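Glycoside Hydrolase (Bacteroides plebeius, PDB 5T3B) belongs to glycoside hydrolase family 50 and probably cleaves glycosidic bonds in polysaccharides, as the beta-agarases of that family do. Local coordinates at residues 96-104 against 325-333; 186-196 against 245-255. All coordinates share one frame; numbering follows the deposited sequence. Where two conformers were deposited one is given.

The segments follow one another as 96-104, 186-196, 245-255 and 325-333, so the outer pair forms interaction 1 and the inner pair interaction 2. Their centres lie about 14 Å apart, and the two contacts meet where 325-333 runs beside 245-255: Leu331 and Leu333 share backbone hydrogen bonds with Phe249, and the Tyr332 and Ser251 hydroxyls probably bond as well. Interaction 2 is buried and nearer the chain centre than interaction 1, which lies at the hairpin of strands 102-105 and 111-114. Strands 163-165 and 188-190 pair in parallel, 245-255 adds two single bridges and 325-333 bonds to Phe249, an order consistent with neighbouring staves of the family's (beta/alpha)8 barrel, the hairpin packed outside.

Interaction 1. Residues 96-104 against 325-333; sequences KATGRFRVE and SKDPELLYL. With EDO (1,2-ethanediol), chain M.
Arg100 reaches across to Asp327 and grips it end-on, one nitrogen to each carboxylate oxygen. NH1 lies 2.9 Å from Asp327 OD1 and NH2 2.8 Å from Asp327 OD2, both oxygens being met on their syn side, although the two flat groups are turned 49° from each other. The arginine chain bends at chi2 and chi3 (-66° and -60°), which folds the guanidinium back to this carboxylate. Asp327 is held from its own side as well: OD1 takes the backbone N-H of Glu329 from the opposite face to NH1, and OD2 accepts from the backbone of Asn242. This buried salt bridge probably keeps the carboxylate ionised. Glu329 CB covers one face of the guanidinium, 3.7 Å from Arg100 NH1. Further along the chain, Leu331 makes the apolar packing, its CD1 lying 3.9 Å from Arg102 CA and also touching Phe101 CB and Val103 CG2. The solvent side is looser. There the Glu329 carboxylate meets Thr98 through two waters and Arg100 NH1 through a third, while another water joins the carbonyl oxygens of Phe101 and Glu329. The 325-333 side is built as an Asx turn at Asp327 inside a type I beta turn from Asp327 to Leu330, clamped by an arginine just ahead of the hairpin strand 102-105.

Interaction 2. Residues 186-196 against 245-255; sequences PLTQAPSFSFL and DVLGFFSDNEI. With EDO (1,2-ethanediol), chain D.
Pro186 starts the contact by laying CB against the Asp245 carboxylate. Thr188 then turns its CA-H to Asp245 O, a CA-H...O contact, and the same oxygen accepts the N-H of Gln189 (Gln189 N to Asp245 O, 3.1 Å). Gln189 O answers with Leu247 N at 2.8 Å, so the residue brackets Val246 as in a parallel bridge. Ala190 presses CB onto Phe250 CE2 at 3.6 Å, and its carbonyl oxygen faces the edge of that ring. Here the register slips by one: Gly248 O is buried without a hydrogen-bond partner, met instead by carbons such as Pro191 CD at 3.2 Å. Bridging resumes around Ser192, where Pro191 O takes Phe250 N in a nearly straight bond (169°) and Phe193 N returns one to Phe250 O at 2.9 Å. With CG anti to the carbonyl carbon (chi1 -66°), the Phe193 ring brings CE1 to within 3.9 Å of Phe249 CB; the two rings meet obliquely, planes at 89°. Phe195 N bonds to Ser251 O at 2.8 Å, and Ser251 CB sits over one face of the Phe195 ring as a CH-pi contact. Finally Leu196 N, in the first turn of helix 195-203, donates to the syn lone pair of Asp252 OD2 at 3.2 Å, an oxygen also bonded to Tyr314 OH. Were Asp252 an alanine, Leu196 N and the Tyr314 hydroxyl would probably lose the carboxylate oxygen they share. On its other edge, strand 188-190 pairs in parallel with 163-165; helix 169-182 packs against Pro186, Gln189 and Pro191, and helix 300-324 against Phe195, Leu196 and Ile255.

Interaction 1. Residues 96-104 against 325-333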
loop_
_atom_site.group_PDB
_atom_site.type_symbol
_atom_site.label_atom_id
_atom_site.label_comp_id
_atom_site.label_asym_id
_atom_site.label_seq_id
_atom_site.Cartn_x
_atom_site.Cartn_y
_atom_site.Cartn_z
ATOM N N LYS A 96 -1.542 21.723 12.183
ATOM C CA LYS A 96 -1.016 21.600 13.539
ATOM C C LYS A 96 0.013 20.487 13.667
ATOM O O LYS A 96 -0.188 19.403 13.199
ATOM C CB LYS A 96 -2.138 21.337 14.526
ATOM C CG LYS A 96 -1.690 21.325 15.982
ATOM C CD LYS A 96 -2.829 21.018 16.928
ATOM C CE LYS A 96 -2.281 20.827 18.352
ATOM N NZ LYS A 96 -3.245 20.163 19.314
ATOM N N ALA A 97 1.090 20.790 14.359
ATOM C CA ALA A 97 2.138 19.799 14.680
ATOM C C ALA A 97 1.827 19.130 15.957
ATOM O O ALA A 97 1.535 19.802 16.956
ATOM C CB ALA A 97 3.488 20.497 14.817
ATOM N N THR A 98 1.964 17.804 16.001
ATOM C CA THR A 98 1.870 17.042 17.244
ATOM C C THR A 98 3.125 16.298 17.619
ATOM O O THR A 98 3.200 15.645 18.691
ATOM C CB THR A 98 0.734 16.008 17.169
ATOM O OG1 THR A 98 1.114 15.069 16.144
ATOM C CG2 THR A 98 -0.612 16.628 16.878
ATOM N N GLY A 99 4.141 16.396 16.757
ATOM C CA GLY A 99 5.369 15.663 16.961
ATOM C C GLY A 99 5.354 14.235 16.420
ATOM O O GLY A 99 6.311 13.478 16.591
ATOM N N ARG A 100 4.225 13.858 15.785
ATOM C CA ARG A 100 4.055 12.518 15.260
ATOM C C ARG A 100 3.322 12.610 13.928
ATOM O O ARG A 100 2.491 13.505 13.714
ATOM C CB ARG A 100 3.194 11.685 16.233
ATOM C CG ARG A 100 3.841 11.488 17.576
ATOM C CD ARG A 100 5.098 10.655 17.589
ATOM N NE ARG A 100 4.884 9.300 17.106
ATOM C CZ ARG A 100 4.338 8.336 17.832
ATOM N NH1 ARG A 100 4.073 8.516 19.117
ATOM N NH2 ARG A 100 4.059 7.196 17.275
ATOM N N PHE A 101 3.585 11.643 13.060
ATOM C CA PHE A 101 2.763 11.474 11.864
ATOM C C PHE A 101 1.306 11.321 12.271
ATOM O O PHE A 101 0.988 10.561 13.175
ATOM C CB PHE A 101 3.253 10.279 11.016
ATOM C CG PHE A 101 4.454 10.594 10.174
ATOM C CD1 PHE A 101 4.322 11.332 9.012
ATOM C CD2 PHE A 101 5.696 10.184 10.558
ATOM C CE1 PHE A 101 5.433 11.646 8.218
ATOM C CE2 PHE A 101 6.809 10.488 9.769
ATOM C CZ PHE A 101 6.677 11.220 8.611
ATOM N N ARG A 102 0.448 11.947 11.509
ATOM C CA ARG A 102 -1.003 11.863 11.784
ATOM C C ARG A 102 -1.773 12.124 10.490
ATOM O O ARG A 102 -1.159 12.394 9.469
ATOM C CB ARG A 102 -1.386 12.859 12.888
ATOM C CG ARG A 102 -1.272 14.287 12.467
ATOM C CD ARG A 102 -1.464 15.249 13.645
ATOM N NE ARG A 102 -1.557 16.610 13.252
ATOM C CZ ARG A 102 -2.611 17.151 12.697
ATOM N NH1 ARG A 102 -3.753 16.458 12.545
ATOM N NH2 ARG A 102 -2.552 18.384 12.264
ATOM N N VAL A 103 -3.106 12.036 10.540
ATOM C CA VAL A 103 -3.943 12.196 9.388
ATOM C C VAL A 103 -4.766 13.455 9.528
ATOM O O VAL A 103 -5.414 13.649 10.567
ATOM C CB VAL A 103 -4.830 10.969 9.160
ATOM C CG1 VAL A 103 -5.668 11.109 7.932
ATOM C CG2 VAL A 103 -3.996 9.705 9.126
ATOM N N GLU A 104 -4.827 14.257 8.462
ATOM C CA GLU A 104 -5.640 15.461 8.382
ATOM C C GLU A 104 -6.559 15.468 7.121
ATOM O O GLU A 104 -6.420 14.693 6.233
ATOM C CB GLU A 104 -4.702 16.628 8.225
ATOM C CG GLU A 104 -4.403 17.261 9.558
ATOM C CD GLU A 104 -5.539 18.113 10.057
ATOM O OE1 GLU A 104 -5.376 18.619 11.131
ATOM O OE2 GLU A 104 -6.586 18.244 9.400
ATOM N N SER A 325 -2.404 1.046 24.298
ATOM C CA SER A 325 -0.990 0.716 24.383
ATOM C C SER A 325 -0.162 1.814 25.008
ATOM O O SER A 325 -0.657 2.903 25.251
ATOM C CB SER A 325 -0.432 0.419 22.982
ATOM O OG SER A 325 -0.251 1.620 22.208
ATOM N N LYS A 326 1.138 1.551 25.084
ATOM C CA LYS A 326 2.137 2.521 25.460
ATOM C C LYS A 326 2.351 3.624 24.412
ATOM O O LYS A 326 3.074 4.582 24.689
ATOM C CB LYS A 326 3.462 1.763 25.654
ATOM C CG LYS A 326 3.443 0.750 26.787
ATOM C CD LYS A 326 4.585 -0.290 26.623
ATOM C CE LYS A 326 4.501 -1.409 27.638
ATOM N NZ LYS A 326 5.606 -2.338 27.316
ATOM N N ASP A 327 1.728 3.519 23.251
ATOM C CA ASP A 327 1.855 4.584 22.213
ATOM C C ASP A 327 0.536 4.719 21.404
ATOM O O ASP A 327 0.440 4.214 20.265
ATOM C CB ASP A 327 3.028 4.380 21.287
ATOM C CG ASP A 327 3.116 5.479 20.243
ATOM O OD1 ASP A 327 2.391 6.528 20.387
ATOM O OD2 ASP A 327 3.837 5.287 19.248
ATOM N N PRO A 328 -0.457 5.391 21.953
ATOM C CA PRO A 328 -1.703 5.535 21.218
ATOM C C PRO A 328 -1.654 6.386 19.957
ATOM O O PRO A 328 -2.606 6.439 19.215
ATOM C CB PRO A 328 -2.654 6.175 22.223
ATOM C CG PRO A 328 -2.005 6.022 23.520
ATOM C CD PRO A 328 -0.528 5.898 23.339
ATOM N N GLU A 329 -0.520 7.070 19.695
ATOM C CA GLU A 329 -0.377 7.909 18.546
ATOM C C GLU A 329 0.275 7.200 17.348
ATOM O O GLU A 329 0.366 7.828 16.273
ATOM C CB GLU A 329 0.428 9.187 18.849
ATOM C CG GLU A 329 -0.309 10.175 19.741
ATOM C CD GLU A 329 0.622 11.279 20.155
ATOM O OE1 GLU A 329 0.695 12.333 19.439
ATOM O OE2 GLU A 329 1.375 11.056 21.174
ATOM N N LEU A 330 0.634 5.906 17.484
ATOM C CA LEU A 330 1.168 5.137 16.347
ATOM C C LEU A 330 0.038 4.960 15.345
ATOM O O LEU A 330 -1.025 4.463 15.732
ATOM C CB LEU A 330 1.663 3.811 16.861
ATOM C CG LEU A 330 2.341 2.906 15.858
ATOM C CD1 LEU A 330 3.584 3.567 15.269
ATOM C CD2 LEU A 330 2.667 1.572 16.511
ATOM N N LEU A 331 0.262 5.253 14.067
ATOM C CA LEU A 331 -0.760 5.072 13.058
ATOM C C LEU A 331 -0.906 3.614 12.646
ATOM O O LEU A 331 0.078 2.935 12.332
ATOM C CB LEU A 331 -0.515 5.925 11.821
ATOM C CG LEU A 331 -0.471 7.432 12.034
ATOM C CD1 LEU A 331 -0.299 8.150 10.710
ATOM C CD2 LEU A 331 -1.719 7.909 12.754
ATOM N N TYR A 332 -2.180 3.203 12.540
ATOM C CA TYR A 332 -2.537 1.901 12.053
ATOM C C TYR A 332 -2.939 2.036 10.587
ATOM O O TYR A 332 -3.923 2.672 10.245
ATOM C CB TYR A 332 -3.625 1.279 12.885
ATOM C CG TYR A 332 -4.078 -0.079 12.421
ATOM C CD1 TYR A 332 -3.191 -0.992 11.861
ATOM C CD2 TYR A 332 -5.391 -0.430 12.507
ATOM C CE1 TYR A 332 -3.610 -2.250 11.416
ATOM C CE2 TYR A 332 -5.845 -1.655 12.105
ATOM C CZ TYR A 332 -4.974 -2.571 11.535
ATOM O OH TYR A 332 -5.385 -3.775 11.069
ATOM N N LEU A 333 -2.136 1.390 9.722
ATOM C CA LEU A 333 -2.299 1.531 8.249
ATOM C C LEU A 333 -2.950 0.302 7.637
ATOM O O LEU A 333 -2.902 0.174 6.407
ATOM C CB LEU A 333 -0.947 1.797 7.631
ATOM C CG LEU A 333 -0.114 2.929 8.223
ATOM C CD1 LEU A 333 1.248 3.011 7.550
ATOM C CD2 LEU A 333 -0.802 4.266 8.136
HETATM C C1 EDO M . -2.895 6.650 16.489
HETATM O O1 EDO M . -3.573 5.452 16.071
HETATM C C2 EDO M . -3.898 7.796 16.782
HETATM O O2 EDO M . -4.669 7.783 15.556
HETATM O O HOH W 1 -0.349 12.780 16.875
HETATM O O HOH W 2 1.905 14.411 20.559
HETATM O O HOH W 3 4.168 10.903 20.949
HETATM O O HOH W 4 -0.492 10.322 15.468
HETATM O O HOH W 5 2.472 8.688 14.560
#

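Interaction 2. Residues 186-196 against 245-255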
loop_
_atom_site.group_PDB
_atom_site.type_symbol
_atom_site.label_atom_id
_atom_site.label_comp_id
_atom_site.label_asym_id
_atom_site.label_seq_id
_atom_site.Cartn_x
_atom_site.Cartn_y
_atom_site.Cartn_z
ATOM N N PRO A 186 15.718 11.424 7.825
ATOM C CA PRO A 186 15.224 10.070 8.010
ATOM C C PRO A 186 14.766 9.438 6.704
ATOM O O PRO A 186 14.416 10.096 5.735
ATOM C CB PRO A 186 13.979 10.235 8.910
ATOM C CG PRO A 186 13.516 11.590 8.582
ATOM C CD PRO A 186 14.751 12.414 8.290
ATOM N N LEU A 187 14.727 8.117 6.739
ATOM C CA LEU A 187 14.027 7.326 5.753
ATOM C C LEU A 187 12.852 6.707 6.542
ATOM O O LEU A 187 13.046 5.769 7.315
ATOM C CB LEU A 187 14.973 6.256 5.216
ATOM C CG LEU A 187 14.399 5.362 4.139
ATOM C CD1 LEU A 187 13.804 6.146 3.023
ATOM C CD2 LEU A 187 15.452 4.401 3.636
ATOM N N THR A 188 11.683 7.338 6.419
ATOM C CA THR A 188 10.618 6.951 7.322
ATOM C C THR A 188 10.152 5.520 7.000
ATOM O O THR A 188 10.170 5.106 5.850
ATOM C CB THR A 188 9.482 7.953 7.324
ATOM O OG1 THR A 188 9.029 8.242 6.025
ATOM C CG2 THR A 188 9.931 9.242 7.930
ATOM N N GLN A 189 9.756 4.805 8.045
ATOM C CA GLN A 189 9.457 3.371 7.865
ATOM C C GLN A 189 8.060 3.021 8.294
ATOM O O GLN A 189 7.517 3.587 9.258
ATOM C CB GLN A 189 10.514 2.473 8.478
ATOM C CG GLN A 189 10.597 2.553 9.927
ATOM C CD GLN A 189 11.679 1.658 10.615
ATOM O OE1 GLN A 189 12.207 0.601 10.071
ATOM N NE2 GLN A 189 11.989 2.019 11.754
ATOM N N ALA A 190 7.506 2.033 7.614
ATOM C CA ALA A 190 6.208 1.484 7.969
ATOM C C ALA A 190 6.320 -0.049 7.995
ATOM O O ALA A 190 6.245 -0.693 6.922
ATOM C CB ALA A 190 5.136 1.894 7.018
ATOM N N PRO A 191 6.634 -0.647 9.144
ATOM C CA PRO A 191 6.817 -2.090 9.221
ATOM C C PRO A 191 5.556 -2.841 9.020
ATOM O O PRO A 191 4.450 -2.352 9.297
ATOM C CB PRO A 191 7.353 -2.345 10.625
ATOM C CG PRO A 191 6.749 -1.195 11.387
ATOM C CD PRO A 191 6.841 -0.009 10.453
ATOM N N SER A 192 5.692 -4.062 8.521
ATOM C CA SER A 192 4.590 -5.018 8.370
ATOM C C SER A 192 4.721 -6.143 9.364
ATOM O O SER A 192 5.856 -6.531 9.752
ATOM C CB SER A 192 4.517 -5.499 6.925
ATOM O OG SER A 192 5.765 -6.114 6.553
ATOM N N PHE A 193 3.585 -6.573 9.879
ATOM C CA PHE A 193 3.430 -7.645 10.843
ATOM C C PHE A 193 2.487 -8.696 10.261
ATOM O O PHE A 193 1.888 -8.545 9.205
ATOM C CB PHE A 193 2.868 -7.088 12.153
ATOM C CG PHE A 193 3.822 -6.150 12.864
ATOM C CD1 PHE A 193 3.919 -4.812 12.527
ATOM C CD2 PHE A 193 4.629 -6.594 13.867
ATOM C CE1 PHE A 193 4.779 -3.963 13.176
ATOM C CE2 PHE A 193 5.465 -5.745 14.533
ATOM C CZ PHE A 193 5.574 -4.441 14.163
ATOM N N SER A 194 2.374 -9.799 11.004
ATOM C CA SER A 194 1.525 -10.948 10.671
ATOM C C SER A 194 0.672 -11.305 11.898
ATOM O O SER A 194 0.920 -12.311 12.573
ATOM C CB SER A 194 2.375 -12.126 10.236
ATOM O OG SER A 194 3.132 -11.822 9.092
ATOM N N PHE A 195 -0.314 -10.457 12.212
ATOM C CA PHE A 195 -1.022 -10.607 13.477
ATOM C C PHE A 195 -1.756 -11.963 13.581
ATOM O O PHE A 195 -1.724 -12.596 14.643
ATOM C CB PHE A 195 -2.019 -9.484 13.704
ATOM C CG PHE A 195 -1.467 -8.243 14.339
ATOM C CD1 PHE A 195 -0.295 -7.649 13.925
ATOM C CD2 PHE A 195 -2.161 -7.608 15.365
ATOM C CE1 PHE A 195 0.181 -6.479 14.480
ATOM C CE2 PHE A 195 -1.672 -6.481 15.951
ATOM C CZ PHE A 195 -0.537 -5.851 15.473
ATOM N N LEU A 196 -2.448 -12.374 12.527
ATOM C CA LEU A 196 -3.247 -13.585 12.663
ATOM C C LEU A 196 -2.363 -14.822 12.934
ATOM O O LEU A 196 -2.664 -15.648 13.808
ATOM C CB LEU A 196 -4.123 -13.779 11.434
ATOM C CG LEU A 196 -5.244 -12.740 11.323
ATOM C CD1 LEU A 196 -5.786 -12.662 9.922
ATOM C CD2 LEU A 196 -6.361 -13.026 12.299
ATOM N N ASP A 245 9.953 8.678 13.482
ATOM C CA ASP A 245 10.306 8.319 12.089
ATOM C C ASP A 245 9.571 7.122 11.581
ATOM O O ASP A 245 9.832 6.687 10.451
ATOM C CB ASP A 245 11.811 8.147 11.992
ATOM C CG ASP A 245 12.523 9.478 12.223
ATOM O OD1 ASP A 245 12.031 10.549 11.765
ATOM O OD2 ASP A 245 13.594 9.436 12.903
ATOM N N VAL A 246 8.638 6.621 12.352
ATOM C CA VAL A 246 7.761 5.532 11.950
ATOM C C VAL A 246 6.451 6.104 11.442
ATOM O O VAL A 246 5.734 6.800 12.133
ATOM C CB VAL A 246 7.602 4.547 13.104
ATOM C CG1 VAL A 246 6.565 3.490 12.756
ATOM C CG2 VAL A 246 8.886 3.940 13.529
ATOM N N LEU A 247 6.175 5.898 10.140
ATOM C CA LEU A 247 4.963 6.380 9.505
ATOM C C LEU A 247 3.738 5.718 10.138
ATOM O O LEU A 247 2.717 6.351 10.373
ATOM C CB LEU A 247 5.029 6.125 8.002
ATOM C CG LEU A 247 3.909 6.525 7.125
ATOM C CD1 LEU A 247 3.711 8.038 7.208
ATOM C CD2 LEU A 247 4.204 6.124 5.702
ATOM N N GLY A 248 3.808 4.418 10.378
ATOM C CA GLY A 248 2.751 3.612 10.932
ATOM C C GLY A 248 3.073 2.175 10.698
ATOM O O GLY A 248 4.188 1.822 10.361
ATOM N N PHE A 249 2.072 1.278 10.892
ATOM C CA PHE A 249 2.326 -0.161 10.677
ATOM C C PHE A 249 1.165 -0.833 9.980
ATOM O O PHE A 249 0.018 -0.398 10.054
ATOM C CB PHE A 249 2.610 -0.891 11.994
ATOM C CG PHE A 249 1.394 -1.073 12.900
ATOM C CD1 PHE A 249 0.928 -0.019 13.688
ATOM C CD2 PHE A 249 0.758 -2.279 12.971
ATOM C CE1 PHE A 249 -0.160 -0.162 14.491
ATOM C CE2 PHE A 249 -0.323 -2.424 13.787
ATOM C CZ PHE A 249 -0.816 -1.358 14.524
ATOM N N PHE A 250 1.498 -1.941 9.329
ATOM C CA PHE A 250 0.509 -2.824 8.734
ATOM C C PHE A 250 0.420 -4.063 9.602
ATOM O O PHE A 250 1.437 -4.589 10.053
ATOM C CB PHE A 250 0.915 -3.259 7.326
ATOM C CG PHE A 250 1.317 -2.096 6.463
ATOM C CD1 PHE A 250 0.361 -1.253 5.897
ATOM C CD2 PHE A 250 2.657 -1.809 6.267
ATOM C CE1 PHE A 250 0.751 -0.164 5.180
ATOM C CE2 PHE A 250 3.055 -0.701 5.559
ATOM C CZ PHE A 250 2.112 0.104 5.008
ATOM N N SER A 251 -0.786 -4.582 9.825
ATOM C CA SER A 251 -0.965 -5.733 10.739
ATOM C C SER A 251 -0.911 -7.116 10.032
ATOM O O SER A 251 -0.872 -8.133 10.701
ATOM C CB SER A 251 -2.266 -5.593 11.505
ATOM O OG SER A 251 -3.349 -5.514 10.634
ATOM N N ASP A 252 -1.058 -7.116 8.701
ATOM C CA ASP A 252 -1.142 -8.302 7.886
ATOM C C ASP A 252 -1.015 -7.840 6.456
ATOM O O ASP A 252 -0.872 -6.648 6.169
ATOM C CB ASP A 252 -2.417 -9.094 8.169
ATOM C CG ASP A 252 -2.281 -10.143 9.238
ATOM O OD1 ASP A 252 -1.423 -11.020 9.129
ATOM O OD2 ASP A 252 -3.076 -10.184 10.246
ATOM N N ASN A 253 -1.072 -8.823 5.547
ATOM C CA ASN A 253 -0.937 -8.548 4.135
ATOM C C ASN A 253 -1.856 -9.470 3.342
ATOM O O ASN A 253 -1.740 -10.699 3.457
ATOM C CB ASN A 253 0.476 -8.788 3.664
ATOM C CG ASN A 253 0.704 -8.476 2.190
ATOM O OD1 ASN A 253 0.398 -7.401 1.680
ATOM N ND2 ASN A 253 1.259 -9.457 1.500
ATOM N N GLU A 254 -2.804 -8.895 2.571
ATOM C CA GLU A 254 -3.631 -9.741 1.694
ATOM C C GLU A 254 -4.334 -10.871 2.415
ATOM O O GLU A 254 -4.309 -12.028 1.990
ATOM C CB GLU A 254 -2.808 -10.243 0.514
ATOM C CG GLU A 254 -2.141 -9.150 -0.300
ATOM C CD GLU A 254 -1.706 -9.557 -1.679
ATOM O OE1 GLU A 254 -1.487 -10.779 -1.907
ATOM O OE2 GLU A 254 -1.543 -8.609 -2.494
ATOM N N ILE A 255 -5.066 -10.515 3.471
ATOM C CA ILE A 255 -5.902 -11.490 4.123
ATOM C C ILE A 255 -7.005 -11.956 3.148
ATOM O O ILE A 255 -7.645 -11.154 2.502
ATOM C CB ILE A 255 -6.567 -10.855 5.363
ATOM C CG1 ILE A 255 -5.524 -10.428 6.409
ATOM C CG2 ILE A 255 -7.577 -11.799 5.991
ATOM C CD1 ILE A 255 -6.101 -9.556 7.511
HETATM C C1 EDO D . -1.801 -9.940 -5.838
HETATM O O1 EDO D . -2.631 -9.284 -4.898
HETATM C C2 EDO D . -1.753 -11.430 -5.627
HETATM O O2 EDO D . -1.080 -11.642 -4.362
#